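NUDIX hydrolase (Jonesia denitrificans, PDB 4KTB) is of uncharacterised function but belongs to the Nudix hydrolases and may cleave diadenosine tetraphosphate asymmetrically. Local coordinates at residues R34-V47 with R130-V142. Sequence-based numbering, arbitrary orientation.
Sequences RSLLPLVYVDAVPV and RHHAVSLAYIVPV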
ATOM      1  N   ARG A  34       1.092 -27.419 -12.998  1.00 25.45           N
ATOM      2  CA  ARG A  34       2.302 -27.106 -12.240  1.00 30.74           C
ATOM      3  C   ARG A  34       3.469 -26.832 -13.173  1.00 34.12           C
ATOM      4  O   ARG A  34       4.484 -26.274 -12.761  1.00 33.26           O
ATOM      5  CB  ARG A  34       2.672 -28.258 -11.296  1.00 36.76           C
ATOM      6  CG  ARG A  34       2.525 -27.955  -9.802  1.00 40.50           C
ATOM      7  CD  ARG A  34       3.111 -29.082  -8.964  1.00 43.98           C
ATOM      8  NE  ARG A  34       2.827 -28.944  -7.536  1.00 45.16           N
ATOM      9  CZ  ARG A  34       2.827 -29.960  -6.674  1.00 46.87           C
ATOM     10  NH1 ARG A  34       3.094 -31.192  -7.094  1.00 46.50           N
ATOM     11  NH2 ARG A  34       2.556 -29.744  -5.394  1.00 46.71           N
ATOM     12  N   SER A  35       3.323 -27.243 -14.428  1.00 39.42           N
ATOM     13  CA  SER A  35       4.395 -27.107 -15.412  1.00 42.10           C
ATOM     14  C   SER A  35       3.958 -26.252 -16.590  1.00 37.42           C
ATOM     15  O   SER A  35       4.643 -26.180 -17.609  1.00 35.74           O
ATOM     16  CB  SER A  35       4.841 -28.489 -15.906  1.00 49.52           C
ATOM     17  OG  SER A  35       3.750 -29.243 -16.419  1.00 55.30           O
ATOM     18  N   LEU A  36       2.805 -25.609 -16.447  1.00 34.31           N
ATOM     19  CA  LEU A  36       2.209 -24.891 -17.565  1.00 34.95           C
ATOM     20  C   LEU A  36       1.730 -23.465 -17.231  1.00 31.64           C
ATOM     21  O   LEU A  36       1.704 -22.601 -18.104  1.00 35.09           O
ATOM     22  CB  LEU A  36       1.089 -25.735 -18.199  1.00 37.23           C
ATOM     23  CG  LEU A  36       1.498 -27.181 -18.540  1.00 41.99           C
ATOM     24  CD1 LEU A  36       0.956 -28.177 -17.519  1.00 44.63           C
ATOM     25  CD2 LEU A  36       1.099 -27.584 -19.949  1.00 43.22           C
ATOM     26  N   LEU A  37       1.362 -23.218 -15.972  1.00 27.72           N
ATOM     27  CA  LEU A  37       0.818 -21.917 -15.556  1.00 24.29           C
ATOM     28  C   LEU A  37       1.238 -21.576 -14.142  1.00 17.52           C
ATOM     29  O   LEU A  37       1.527 -22.474 -13.354  1.00 15.59           O
ATOM     30  CB  LEU A  37      -0.708 -21.944 -15.574  1.00 31.16           C
ATOM     31  CG  LEU A  37      -1.417 -22.526 -16.792  1.00 38.56           C
ATOM     32  CD1 LEU A  37      -2.848 -22.887 -16.416  1.00 41.52           C
ATOM     33  CD2 LEU A  37      -1.395 -21.522 -17.920  1.00 39.12           C
ATOM     34  N   PRO A  38       1.261 -20.275 -13.809  1.00 15.09           N
ATOM     35  CA  PRO A  38       1.570 -19.892 -12.430  1.00  8.08           C
ATOM     36  C   PRO A  38       0.340 -20.099 -11.571  1.00 13.53           C
ATOM     37  O   PRO A  38      -0.788 -19.971 -12.062  1.00  7.52           O
ATOM     38  CB  PRO A  38       1.898 -18.395 -12.533  1.00 12.15           C
ATOM     39  CG  PRO A  38       1.182 -17.931 -13.745  1.00 15.56           C
ATOM     40  CD  PRO A  38       1.152 -19.106 -14.698  1.00 18.33           C
ATOM     41  N   LEU A  39       0.559 -20.441 -10.307  1.00 12.42           N
ATOM     42  CA  LEU A  39      -0.535 -20.727  -9.397  1.00 12.53           C
ATOM     43  C   LEU A  39      -0.725 -19.539  -8.484  1.00 10.52           C
ATOM     44  O   LEU A  39       0.249 -18.916  -8.071  1.00  6.34           O
ATOM     45  CB  LEU A  39      -0.210 -21.958  -8.559  1.00 12.88           C
ATOM     46  CG  LEU A  39       0.140 -23.166  -9.410  1.00 15.41           C
ATOM     47  CD1 LEU A  39       0.682 -24.324  -8.579  1.00 12.68           C
ATOM     48  CD2 LEU A  39      -1.100 -23.561 -10.178  1.00 16.46           C
ATOM     49  N   VAL A  40      -1.982 -19.243  -8.162  1.00 11.66           N
ATOM     50  CA  VAL A  40      -2.302 -18.185  -7.203  1.00  9.14           C
ATOM     51  C   VAL A  40      -2.190 -18.716  -5.777  1.00  6.95           C
ATOM     52  O   VAL A  40      -2.864 -19.675  -5.396  1.00  8.16           O
ATOM     53  CB  VAL A  40      -3.702 -17.610  -7.413  1.00  5.70           C
ATOM     54  CG1 VAL A  40      -3.942 -16.481  -6.438  1.00  6.16           C
ATOM     55  CG2 VAL A  40      -3.845 -17.103  -8.834  1.00  5.85           C
ATOM     56  N   TYR A  41      -1.330 -18.072  -5.002  1.00  5.46           N
ATOM     57  CA  TYR A  41      -1.036 -18.462  -3.640  1.00  5.41           C
ATOM     58  C   TYR A  41      -1.309 -17.311  -2.694  1.00  5.08           C
ATOM     59  O   TYR A  41      -1.439 -16.181  -3.124  1.00  4.92           O
ATOM     60  CB  TYR A  41       0.445 -18.842  -3.530  1.00  5.64           C
ATOM     61  CG  TYR A  41       0.645 -20.319  -3.636  1.00  6.07           C
ATOM     62  CD1 TYR A  41       0.187 -21.013  -4.735  1.00  6.35           C
ATOM     63  CD2 TYR A  41       1.246 -21.026  -2.614  1.00  7.25           C
ATOM     64  CE1 TYR A  41       0.354 -22.378  -4.828  1.00 12.10           C
ATOM     65  CE2 TYR A  41       1.419 -22.390  -2.694  1.00 11.96           C
ATOM     66  CZ  TYR A  41       0.972 -23.057  -3.804  1.00 16.46           C
ATOM     67  OH  TYR A  41       1.139 -24.415  -3.890  1.00 26.35           O
ATOM     68  N   VAL A  42      -1.388 -17.616  -1.402  1.00 11.49           N
ATOM     69  CA  VAL A  42      -1.308 -16.594  -0.359  1.00 10.30           C
ATOM     70  C   VAL A  42      -0.227 -16.954   0.652  1.00 10.47           C
ATOM     71  O   VAL A  42       0.057 -18.131   0.881  1.00  5.19           O
ATOM     72  CB  VAL A  42      -2.651 -16.388   0.414  1.00 10.95           C
ATOM     73  CG1 VAL A  42      -3.706 -15.685  -0.447  1.00  6.38           C
ATOM     74  CG2 VAL A  42      -3.172 -17.717   0.961  1.00 12.42           C
ATOM     75  N   ASP A  43       0.370 -15.922   1.239  1.00  8.89           N
ATOM     76  CA  ASP A  43       1.200 -16.080   2.415  1.00 10.33           C
ATOM     77  C   ASP A  43       0.616 -15.194   3.489  1.00 10.97           C
ATOM     78  O   ASP A  43       0.229 -14.048   3.222  1.00 11.47           O
ATOM     79  CB  ASP A  43       2.648 -15.658   2.145  1.00 13.99           C
ATOM     80  CG  ASP A  43       3.427 -16.687   1.348  1.00 18.02           C
ATOM     81  OD1 ASP A  43       3.927 -17.646   1.954  1.00 18.32           O
ATOM     82  OD2 ASP A  43       3.557 -16.528   0.118  1.00 19.72           O
ATOM     83  N   ALA A  44       0.521 -15.738   4.695  1.00  9.63           N
ATOM     84  CA  ALA A  44       0.076 -14.965   5.838  1.00  7.59           C
ATOM     85  C   ALA A  44       1.187 -14.993   6.860  1.00  6.92           C
ATOM     86  O   ALA A  44       1.636 -16.065   7.243  1.00 13.18           O
ATOM     87  CB  ALA A  44      -1.178 -15.560   6.415  1.00 10.22           C
ATOM     88  N   VAL A  45       1.626 -13.817   7.296  1.00  8.90           N
ATOM     89  CA  VAL A  45       2.572 -13.717   8.402  1.00 12.59           C
ATOM     90  C   VAL A  45       1.775 -13.537   9.695  1.00 10.44           C
ATOM     91  O   VAL A  45       1.114 -12.510   9.892  1.00  8.37           O
ATOM     92  CB  VAL A  45       3.584 -12.578   8.206  1.00 13.98           C
ATOM     93  CG1 VAL A  45       4.298 -12.286   9.495  1.00 17.61           C
ATOM     94  CG2 VAL A  45       4.608 -12.943   7.168  1.00 14.56           C
ATOM     95  N   PRO A  46       1.810 -14.558  10.566  1.00 12.24           N
ATOM     96  CA  PRO A  46       0.951 -14.527  11.755  1.00 14.05           C
ATOM     97  C   PRO A  46       1.631 -13.782  12.890  1.00 12.04           C
ATOM     98  O   PRO A  46       2.770 -14.122  13.254  1.00 11.13           O
ATOM     99  CB  PRO A  46       0.801 -16.014  12.118  1.00  9.67           C
ATOM    100  CG  PRO A  46       1.376 -16.788  10.913  1.00 11.92           C
ATOM    101  CD  PRO A  46       2.422 -15.881  10.370  1.00 12.46           C
ATOM    102  N   VAL A  47       0.954 -12.781  13.448  1.00 13.33           N
ATOM    103  CA  VAL A  47       1.596 -11.937  14.452  1.00 17.44           C
ATOM    104  C   VAL A  47       0.761 -11.689  15.692  1.00 18.97           C
ATOM    105  O   VAL A  47      -0.468 -11.764  15.664  1.00 17.96           O
ATOM    106  CB  VAL A  47       2.007 -10.563  13.874  1.00 16.65           C
ATOM    107  CG1 VAL A  47       2.772 -10.720  12.576  1.00 16.89           C
ATOM    108  CG2 VAL A  47       0.785  -9.679  13.664  1.00 14.25           C
ATOM    109  N   ARG A 130       8.390 -27.116  -7.006  1.00 20.22           N
ATOM    110  CA  ARG A 130       7.250 -27.793  -7.623  1.00 22.23           C
ATOM    111  C   ARG A 130       6.538 -26.903  -8.618  1.00 21.42           C
ATOM    112  O   ARG A 130       5.922 -27.383  -9.567  1.00 25.45           O
ATOM    113  CB  ARG A 130       6.220 -28.232  -6.572  1.00 26.10           C
ATOM    114  CG  ARG A 130       6.784 -28.672  -5.241  1.00 30.43           C
ATOM    115  CD  ARG A 130       5.725 -28.569  -4.151  1.00 32.74           C
ATOM    116  NE  ARG A 130       5.643 -27.228  -3.563  1.00 35.61           N
ATOM    117  CZ  ARG A 130       4.680 -26.827  -2.731  1.00 39.35           C
ATOM    118  NH1 ARG A 130       3.709 -27.660  -2.390  1.00 39.88           N
ATOM    119  NH2 ARG A 130       4.685 -25.593  -2.238  1.00 39.81           N
ATOM    120  N   HIS A 131       6.602 -25.602  -8.400  1.00 13.69           N
ATOM    121  CA  HIS A 131       5.727 -24.733  -9.145  1.00 13.52           C
ATOM    122  C   HIS A 131       6.247 -23.326  -9.334  1.00 12.80           C
ATOM    123  O   HIS A 131       7.252 -22.930  -8.745  1.00 16.53           O
ATOM    124  CB  HIS A 131       4.346 -24.687  -8.473  1.00 15.58           C
ATOM    125  CG  HIS A 131       4.374 -24.258  -7.033  1.00 15.88           C
ATOM    126  ND1 HIS A 131       3.832 -25.025  -6.023  1.00 17.50           N
ATOM    127  CD2 HIS A 131       4.843 -23.137  -6.438  1.00 16.50           C
ATOM    128  CE1 HIS A 131       3.973 -24.397  -4.868  1.00 15.12           C
ATOM    129  NE2 HIS A 131       4.578 -23.247  -5.091  1.00 15.61           N
ATOM    130  N   HIS A 132       5.549 -22.593 -10.195  1.00  8.08           N
ATOM    131  CA  HIS A 132       5.638 -21.158 -10.244  1.00  7.42           C
ATOM    132  C   HIS A 132       4.417 -20.676  -9.488  1.00 12.15           C
ATOM    133  O   HIS A 132       3.291 -20.855  -9.960  1.00  9.96           O
ATOM    134  CB  HIS A 132       5.591 -20.675 -11.687  1.00 10.80           C
ATOM    135  CG  HIS A 132       5.558 -19.171 -11.852  1.00  8.24           C
ATOM    136  ND1 HIS A 132       5.488 -18.575 -13.075  1.00  6.90           N
ATOM    137  CD2 HIS A 132       5.610 -18.177 -10.928  1.00  6.31           C
ATOM    138  CE1 HIS A 132       5.475 -17.248 -12.918  1.00  7.07           C
ATOM    139  NE2 HIS A 132       5.544 -16.993 -11.636  1.00  6.02           N
ATOM    140  N   ALA A 133       4.645 -20.090  -8.313  1.00 10.50           N
ATOM    141  CA  ALA A 133       3.567 -19.523  -7.522  1.00  8.85           C
ATOM    142  C   ALA A 133       3.735 -18.016  -7.399  1.00 11.32           C
ATOM    143  O   ALA A 133       4.814 -17.506  -7.084  1.00 12.61           O
ATOM    144  CB  ALA A 133       3.479 -20.164  -6.157  1.00  7.13           C
ATOM    145  N   VAL A 134       2.645 -17.311  -7.663  1.00 13.12           N
ATOM    146  CA  VAL A 134       2.579 -15.880  -7.459  1.00  8.94           C
ATOM    147  C   VAL A 134       1.739 -15.663  -6.210  1.00 11.22           C
ATOM    148  O   VAL A 134       0.538 -15.929  -6.204  1.00  4.51           O
ATOM    149  CB  VAL A 134       1.942 -15.185  -8.663  1.00  9.99           C
ATOM    150  CG1 VAL A 134       1.829 -13.671  -8.433  1.00 10.14           C
ATOM    151  CG2 VAL A 134       2.762 -15.456  -9.912  1.00  6.86           C
ATOM    152  N   SER A 135       2.374 -15.184  -5.145  1.00  8.71           N
ATOM    153  CA  SER A 135       1.712 -15.156  -3.856  1.00 12.09           C
ATOM    154  C   SER A 135       1.436 -13.762  -3.316  1.00 11.09           C
ATOM    155  O   SER A 135       2.341 -12.935  -3.220  1.00 13.61           O
ATOM    156  CB  SER A 135       2.529 -15.930  -2.829  1.00  4.95           C
ATOM    157  OG  SER A 135       1.763 -16.120  -1.662  1.00  5.02           O
ATOM    158  N   LEU A 136       0.186 -13.530  -2.923  1.00  8.52           N
ATOM    159  CA  LEU A 136      -0.211 -12.286  -2.262  1.00  9.54           C
ATOM    160  C   LEU A 136       0.014 -12.416  -0.766  1.00  9.52           C
ATOM    161  O   LEU A 136      -0.617 -13.241  -0.098  1.00 11.75           O
ATOM    162  CB  LEU A 136      -1.686 -11.988  -2.521  1.00 12.44           C
ATOM    163  CG  LEU A 136      -2.033 -11.783  -3.988  1.00 10.38           C
ATOM    164  CD1 LEU A 136      -3.535 -11.659  -4.179  1.00 12.43           C
ATOM    165  CD2 LEU A 136      -1.357 -10.546  -4.501  1.00 11.94           C
ATOM    166  N   ALA A 137       0.924 -11.609  -0.238  1.00  8.03           N
ATOM    167  CA  ALA A 137       1.377 -11.814   1.123  1.00  8.28           C
ATOM    168  C   ALA A 137       0.707 -10.827   2.044  1.00 10.50           C
ATOM    169  O   ALA A 137       0.581  -9.653   1.718  1.00  9.70           O
ATOM    170  CB  ALA A 137       2.887 -11.702   1.216  1.00  5.27           C
ATOM    171  N   TYR A 138       0.271 -11.307   3.199  1.00  5.54           N
ATOM    172  CA  TYR A 138      -0.319 -10.419   4.176  1.00  5.87           C
ATOM    173  C   TYR A 138       0.239 -10.684   5.561  1.00 12.38           C
ATOM    174  O   TYR A 138       0.615 -11.802   5.891  1.00 13.98           O
ATOM    175  CB  TYR A 138      -1.841 -10.576   4.200  1.00 11.10           C
ATOM    176  CG  TYR A 138      -2.532 -10.374   2.869  1.00  6.59           C
ATOM    177  CD1 TYR A 138      -2.608 -11.408   1.956  1.00  7.93           C
ATOM    178  CD2 TYR A 138      -3.129  -9.162   2.540  1.00  8.27           C
ATOM    179  CE1 TYR A 138      -3.245 -11.252   0.750  1.00  6.86           C
ATOM    180  CE2 TYR A 138      -3.777  -8.992   1.319  1.00  7.91           C
ATOM    181  CZ  TYR A 138      -3.824 -10.054   0.432  1.00  7.90           C
ATOM    182  OH  TYR A 138      -4.442  -9.946  -0.780  1.00  7.67           O
ATOM    183  N   ILE A 139       0.300  -9.633   6.365  1.00 13.44           N
ATOM    184  CA  ILE A 139       0.529  -9.780   7.790  1.00 10.17           C
ATOM    185  C   ILE A 139      -0.826  -9.986   8.456  1.00 11.67           C
ATOM    186  O   ILE A 139      -1.730  -9.146   8.324  1.00 11.10           O
ATOM    187  CB  ILE A 139       1.142  -8.514   8.371  1.00 10.75           C
ATOM    188  CG1 ILE A 139       2.579  -8.347   7.885  1.00  7.80           C
ATOM    189  CG2 ILE A 139       1.128  -8.547   9.883  1.00 15.06           C
ATOM    190  CD1 ILE A 139       3.145  -6.988   8.206  1.00 18.24           C
ATOM    191  N   VAL A 140      -0.971 -11.086   9.187  1.00  7.87           N
ATOM    192  CA  VAL A 140      -2.244 -11.391   9.821  1.00 14.77           C
ATOM    193  C   VAL A 140      -2.123 -11.474  11.345  1.00 14.54           C
ATOM    194  O   VAL A 140      -1.497 -12.392  11.884  1.00 13.98           O
ATOM    195  CB  VAL A 140      -2.872 -12.678   9.275  1.00 13.49           C
ATOM    196  CG1 VAL A 140      -4.274 -12.844   9.855  1.00 12.84           C
ATOM    197  CG2 VAL A 140      -2.928 -12.661   7.747  1.00 11.93           C
ATOM    198  N   PRO A 141      -2.695 -10.482  12.045  1.00 13.66           N
ATOM    199  CA  PRO A 141      -2.663 -10.631  13.493  1.00 16.08           C
ATOM    200  C   PRO A 141      -3.662 -11.714  13.844  1.00 15.53           C
ATOM    201  O   PRO A 141      -4.689 -11.836  13.164  1.00 12.72           O
ATOM    202  CB  PRO A 141      -3.133  -9.260  14.006  1.00 14.23           C
ATOM    203  CG  PRO A 141      -2.904  -8.311  12.838  1.00 10.24           C
ATOM    204  CD  PRO A 141      -3.206  -9.164  11.634  1.00 12.20           C
ATOM    205  N   VAL A 142      -3.331 -12.523  14.843  1.00 16.73           N
ATOM    206  CA  VAL A 142      -4.263 -13.519  15.345  1.00 16.26           C
ATOM    207  C   VAL A 142      -4.628 -13.118  16.742  1.00 18.23           C
ATOM    208  O   VAL A 142      -3.754 -12.784  17.546  1.00 14.53           O
ATOM    209  CB  VAL A 142      -3.673 -14.932  15.354  1.00 15.41           C
ATOM    210  CG1 VAL A 142      -3.754 -15.526  13.970  1.00 15.56           C
ATOM    211  CG2 VAL A 142      -2.240 -14.897  15.839  1.00 15.95           C
TER
HETATM  212  O   HOH W   1       6.835 -25.813 -12.406  1.00 14.35           O
HETATM  213  O   HOH W   2       3.277 -23.228 -11.547  1.00 14.27           O
HETATM  214  O   HOH W   3      -2.330 -10.539  18.121  1.00 22.42           O
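Tyr41 lays its ring against Ala133 and His131. Ala133 CB sits over one ring face, 3.9 Å from the centroid, in a CH-pi contact. With chi1 at -97°, away from a staggered value, the ring rises from the sheet with a tilt back toward His131, and its hydroxyl end meets the imidazole, OH lying 3.0 Å from His131 CE1. The two rings meet obliquely, their planes inclined at 48°. Cutting Tyr41 back to an alanine would probably leave the methyl of Ala133 without the ring face it packs on and the imidazole of His131 with one neighbour fewer to hold it. Leu39 CD1 packs on His131 CB, 3.7 Å away.

Strands 39-47 and 133-141 pair in parallel within the mixed sheet of the Nudix fold, joined by an unbroken ladder of backbone bonds from Leu39 N–His132 O to Val142 N–Val47 O. Helix 85-97 packs on the face bearing Val42 and Tyr138, helix 176-186 on that of Asp43 and Ala137.

On the latter face Ser135 OG, anti to its own N (chi1 -169°), donates to Asp43 OD2 at 2.6 Å, from above the carboxylate plane. The same OD2 also bonds Tyr117 OH, so two hydroxyls grip this buried oxygen. At the His132 end of the ladder, Pro38 CB lies over the centre of the His132 ring, 3.7 Å from its centroid, in a CH-pi contact, while His132 ND1 bonds His82 N of the second subunit.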